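Long-range contacts in possible galactose mutarotase (Streptomyces platensis subsp. rosaceus, PDB 4RNL), which is of unconfirmed function but belongs to the aldose 1-epimerase family and possibly interconverts the alpha and beta anomers of galactose: residues A[50-55]-A[266-271]; A[185-190]-A[259-264]. All coordinates share one frame; numbering follows the deposited sequence.

Contact 1: A[50-55]-A[266-271]; sequences APDRDG and SGRALA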
# COMPACT_ATOMS: atom_id res chain seq x y z
N ALA A 50 -1.80 13.70 11.55
CA ALA A 50 -3.11 14.31 11.31
C ALA A 50 -3.74 14.68 12.64
O ALA A 50 -3.49 14.02 13.66
CB ALA A 50 -4.01 13.32 10.56
N PRO A 51 -4.58 15.73 12.65
CA PRO A 51 -5.19 16.17 13.92
C PRO A 51 -6.34 15.28 14.38
O PRO A 51 -7.06 14.70 13.55
CB PRO A 51 -5.71 17.57 13.59
CG PRO A 51 -6.00 17.52 12.12
CD PRO A 51 -4.95 16.61 11.52
N ASP A 52 -6.50 15.16 15.70
CA ASP A 52 -7.67 14.50 16.28
C ASP A 52 -8.81 15.51 16.39
O ASP A 52 -8.66 16.66 15.95
CB ASP A 52 -7.34 13.84 17.64
CG ASP A 52 -6.97 14.85 18.74
OD1 ASP A 52 -7.21 16.07 18.59
OD2 ASP A 52 -6.44 14.41 19.79
N ARG A 53 -9.93 15.12 16.99
CA ARG A 53 -11.08 16.02 17.08
C ARG A 53 -10.83 17.27 17.93
O ARG A 53 -11.56 18.25 17.81
CB ARG A 53 -12.34 15.28 17.57
CG ARG A 53 -12.25 14.74 18.99
CD ARG A 53 -13.63 14.37 19.53
NE ARG A 53 -14.26 13.26 18.80
CZ ARG A 53 -14.09 11.98 19.09
NH1 ARG A 53 -14.71 11.03 18.38
NH2 ARG A 53 -13.31 11.63 20.10
N ASP A 54 -9.80 17.24 18.77
CA ASP A 54 -9.43 18.42 19.56
C ASP A 54 -8.38 19.26 18.83
O ASP A 54 -7.93 20.30 19.33
CB ASP A 54 -8.89 18.02 20.94
CG ASP A 54 -9.93 17.29 21.78
OD1 ASP A 54 -11.13 17.57 21.61
OD2 ASP A 54 -9.53 16.45 22.61
N GLY A 55 -7.99 18.80 17.64
CA GLY A 55 -7.03 19.51 16.82
C GLY A 55 -5.59 19.12 17.08
O GLY A 55 -4.67 19.73 16.54
N SER A 266 -10.24 8.94 19.24
CA SER A 266 -9.55 10.18 18.86
C SER A 266 -10.44 11.01 17.96
O SER A 266 -10.27 12.23 17.84
CB SER A 266 -8.27 9.85 18.11
OG SER A 266 -8.56 9.30 16.83
N GLY A 267 -11.38 10.34 17.31
CA GLY A 267 -12.23 10.99 16.33
C GLY A 267 -11.64 11.12 14.94
O GLY A 267 -12.29 11.69 14.06
N ARG A 268 -10.44 10.58 14.71
CA ARG A 268 -9.83 10.66 13.38
C ARG A 268 -10.54 9.75 12.39
O ARG A 268 -10.90 8.62 12.71
CB ARG A 268 -8.34 10.31 13.42
CG ARG A 268 -7.49 11.33 14.19
CD ARG A 268 -6.00 11.19 13.86
NE ARG A 268 -5.18 12.04 14.73
CZ ARG A 268 -4.84 11.73 15.98
NH1 ARG A 268 -5.24 10.58 16.51
NH2 ARG A 268 -4.10 12.56 16.69
N ALA A 269 -10.76 10.26 11.18
CA ALA A 269 -11.44 9.51 10.13
C ALA A 269 -10.61 9.52 8.86
O ALA A 269 -9.96 10.52 8.55
CB ALA A 269 -12.81 10.11 9.86
N LEU A 270 -10.66 8.41 8.13
CA LEU A 270 -10.02 8.30 6.83
C LEU A 270 -11.05 7.88 5.80
O LEU A 270 -11.82 6.94 6.03
CB LEU A 270 -8.93 7.23 6.86
CG LEU A 270 -8.35 6.79 5.51
CD1 LEU A 270 -7.51 7.91 4.89
CD2 LEU A 270 -7.52 5.54 5.70
N ALA A 271 -11.07 8.59 4.68
CA ALA A 271 -11.82 8.17 3.50
C ALA A 271 -10.80 7.82 2.43
O ALA A 271 -9.99 8.67 2.05
CB ALA A 271 -12.76 9.28 3.02
O HOH W 1 -3.94 12.77 19.60
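R268 and R53 reach across this contact from opposite segments, each laying its guanidinium against the other segment. Two hydrogen bonds join 50-55 to 266-271. R268 NE gives its hydrogen to A50 O at 2.8 Å, standing above the carbonyl plane rather than in it, and R53 N bonds to S266 O at 3.0 Å, nearly along the C=O axis. Charge plays a looser part: D52 OD2 lies 4.3 Å from R268 NH2 and well out of the guanidinium plane, and one water links these two atoms. By packing, D52 CB sits over the centre of one R268 face, 3.6 Å from NH2. A bend at chi3 (64°) turns R53 NE back toward 266-271, and the guanidinium lies with one face over S266 C and G267 CA, NH1 3.2 Å from G267 CA; a side chain on this glycine would collide with R53 NE. P264 O and R343 O take further R53 hydrogens. Within 266-271, S266 OG accepts from R268 N in an ST turn and also bonds D263 OD2; D52 OD1 accepts from M56 N, just beyond the turn. The whole joins the type I beta turn D52-G55, after strand 45-51, to strand 268-274 in the large antiparallel sheet of the galactose mutarotase-like beta fold.

Contact 2: A[185-190]-A[259-264]; sequences LNLGGD and AELYDP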
# COMPACT_ATOMS: atom_id res chain seq x y z
N LEU A 185 -2.22 1.88 9.10
CA LEU A 185 -2.62 3.03 9.90
C LEU A 185 -3.26 2.60 11.22
O LEU A 185 -3.99 1.61 11.30
CB LEU A 185 -3.60 3.91 9.12
CG LEU A 185 -3.02 4.63 7.91
CD1 LEU A 185 -4.13 5.20 7.05
CD2 LEU A 185 -2.05 5.72 8.36
N ASN A 186 -2.94 3.35 12.27
CA ASN A 186 -3.73 3.32 13.50
C ASN A 186 -4.17 4.76 13.74
O ASN A 186 -3.35 5.62 14.07
CB ASN A 186 -2.89 2.80 14.68
CG ASN A 186 -3.71 2.59 15.95
OD1 ASN A 186 -4.58 3.41 16.28
ND2 ASN A 186 -3.45 1.51 16.67
N LEU A 187 -5.46 5.02 13.55
CA LEU A 187 -5.98 6.40 13.60
C LEU A 187 -5.95 6.98 15.01
O LEU A 187 -6.14 8.18 15.20
CB LEU A 187 -7.40 6.47 13.00
CG LEU A 187 -7.51 6.03 11.54
CD1 LEU A 187 -8.93 6.16 11.01
CD2 LEU A 187 -6.53 6.85 10.68
N GLY A 188 -5.68 6.13 16.00
CA GLY A 188 -5.52 6.58 17.38
C GLY A 188 -4.06 6.84 17.72
O GLY A 188 -3.73 7.26 18.83
N GLY A 189 -3.19 6.61 16.74
CA GLY A 189 -1.75 6.74 16.93
C GLY A 189 -1.06 5.39 16.88
O GLY A 189 -1.59 4.41 17.41
N ASP A 190 0.13 5.32 16.27
CA ASP A 190 0.79 4.03 16.06
C ASP A 190 1.18 3.36 17.36
O ASP A 190 1.38 2.14 17.41
CB ASP A 190 2.02 4.16 15.15
CG ASP A 190 3.16 4.89 15.82
OD1 ASP A 190 2.98 6.09 16.15
OD2 ASP A 190 4.23 4.28 16.03
N ALA A 259 -13.55 3.07 0.94
CA ALA A 259 -13.37 2.65 2.32
C ALA A 259 -13.44 3.84 3.24
O ALA A 259 -12.90 4.91 2.93
CB ALA A 259 -12.05 1.92 2.50
N GLU A 260 -14.08 3.66 4.39
CA GLU A 260 -14.09 4.68 5.44
C GLU A 260 -13.68 4.02 6.74
O GLU A 260 -14.34 3.08 7.19
CB GLU A 260 -15.48 5.31 5.58
CG GLU A 260 -15.88 6.16 4.36
CD GLU A 260 -17.32 6.61 4.41
OE1 GLU A 260 -18.11 6.03 5.19
OE2 GLU A 260 -17.68 7.56 3.67
N LEU A 261 -12.60 4.51 7.33
CA LEU A 261 -12.07 3.96 8.57
C LEU A 261 -12.19 5.05 9.63
O LEU A 261 -11.97 6.24 9.34
CB LEU A 261 -10.61 3.58 8.36
CG LEU A 261 -9.82 2.91 9.48
CD1 LEU A 261 -10.34 1.51 9.81
CD2 LEU A 261 -8.35 2.85 9.07
N TYR A 262 -12.54 4.66 10.85
CA TYR A 262 -12.80 5.64 11.90
C TYR A 262 -12.39 5.13 13.27
O TYR A 262 -12.68 3.99 13.63
CB TYR A 262 -14.29 6.02 11.90
CG TYR A 262 -14.70 6.93 13.04
CD1 TYR A 262 -14.18 8.21 13.15
CD2 TYR A 262 -15.63 6.51 13.98
CE1 TYR A 262 -14.55 9.05 14.20
CE2 TYR A 262 -16.01 7.35 15.03
CZ TYR A 262 -15.47 8.62 15.13
OH TYR A 262 -15.84 9.46 16.17
N ASP A 263 -11.70 5.98 14.03
CA ASP A 263 -11.40 5.67 15.44
C ASP A 263 -12.27 6.51 16.37
O ASP A 263 -12.05 7.72 16.50
CB ASP A 263 -9.93 5.95 15.77
CG ASP A 263 -9.63 5.85 17.26
OD1 ASP A 263 -10.22 4.96 17.92
OD2 ASP A 263 -8.83 6.66 17.78
N PRO A 264 -13.24 5.87 17.05
CA PRO A 264 -14.12 6.63 17.95
C PRO A 264 -13.38 7.37 19.06
O PRO A 264 -13.89 8.39 19.55
CB PRO A 264 -15.00 5.54 18.56
CG PRO A 264 -15.06 4.47 17.49
CD PRO A 264 -13.69 4.48 16.87
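L187 meets L261 with its CD1 branch, which comes within 3.7 Å of L261 CG. The two leucine side chains cross obliquely, and L261 CD2 lies 3.9 Å from the same L187 CD1. CG of L187 stands beside its own backbone N (chi1 -60°), and from there CD1 reaches L261. L187 CD1 also rests against the backbone of the strand, 3.5 Å from L261 O. L187 also touches F340 of strand 332-342, and L261 touches H198. The contact lays the loop after strand 180-185 against the end of strand 256-262, so that a connection leaving the seven-stranded sheet packs on the large nine-stranded sheet of the galactose mutarotase-like fold. In that loop N186 to G189 form a type I beta turn, and N186 OD1 accepts from G188 N in an Asx turn at 2.9 Å, the donor lying in the amide plane. D263 approaches the same turn with its CB 3.8 Å from L187 CB. Its carboxylate then extends alongside G188, OD2 ending 3.3 Å from G188 CA, where a side chain at G188 would be tight. The carboxylate has partners of its own: OD2 pairs with S266 OG, and OD1 accepts from R265 N. An alanine in place of D263 would probably cost R265 N its carboxylate acceptor and S266 OG one of its partners, and open a gap beside G188 CA, although the contact between the CB atoms could remain. The backbone of L187 is held as well, its N hydrogen-bonded to H198 NE2 and its O within hydrogen-bonding reach of the S266 hydroxyl.

Both contacts work at neighbouring strands of one sheet, 268-274 for contact 1 and 256-262 for contact 2, with centres about 8 Å apart. Contact 1 is partly buried, and its chemistry is polar: arginine and backbone N-H groups meet backbone carbonyls, with a water between D52 and R268. Contact 2 is buried and lies closer to the middle of the chain, about 16 Å from its centre against 21 Å; across it leucines pack together and D263 packs on the N186-G189 turn. Two probable hydrogen bonds couple them: L270 N to L261 O between the strands, and R268 NH1 to L187 O, by which the arginine of contact 1 also holds the loop of contact 2.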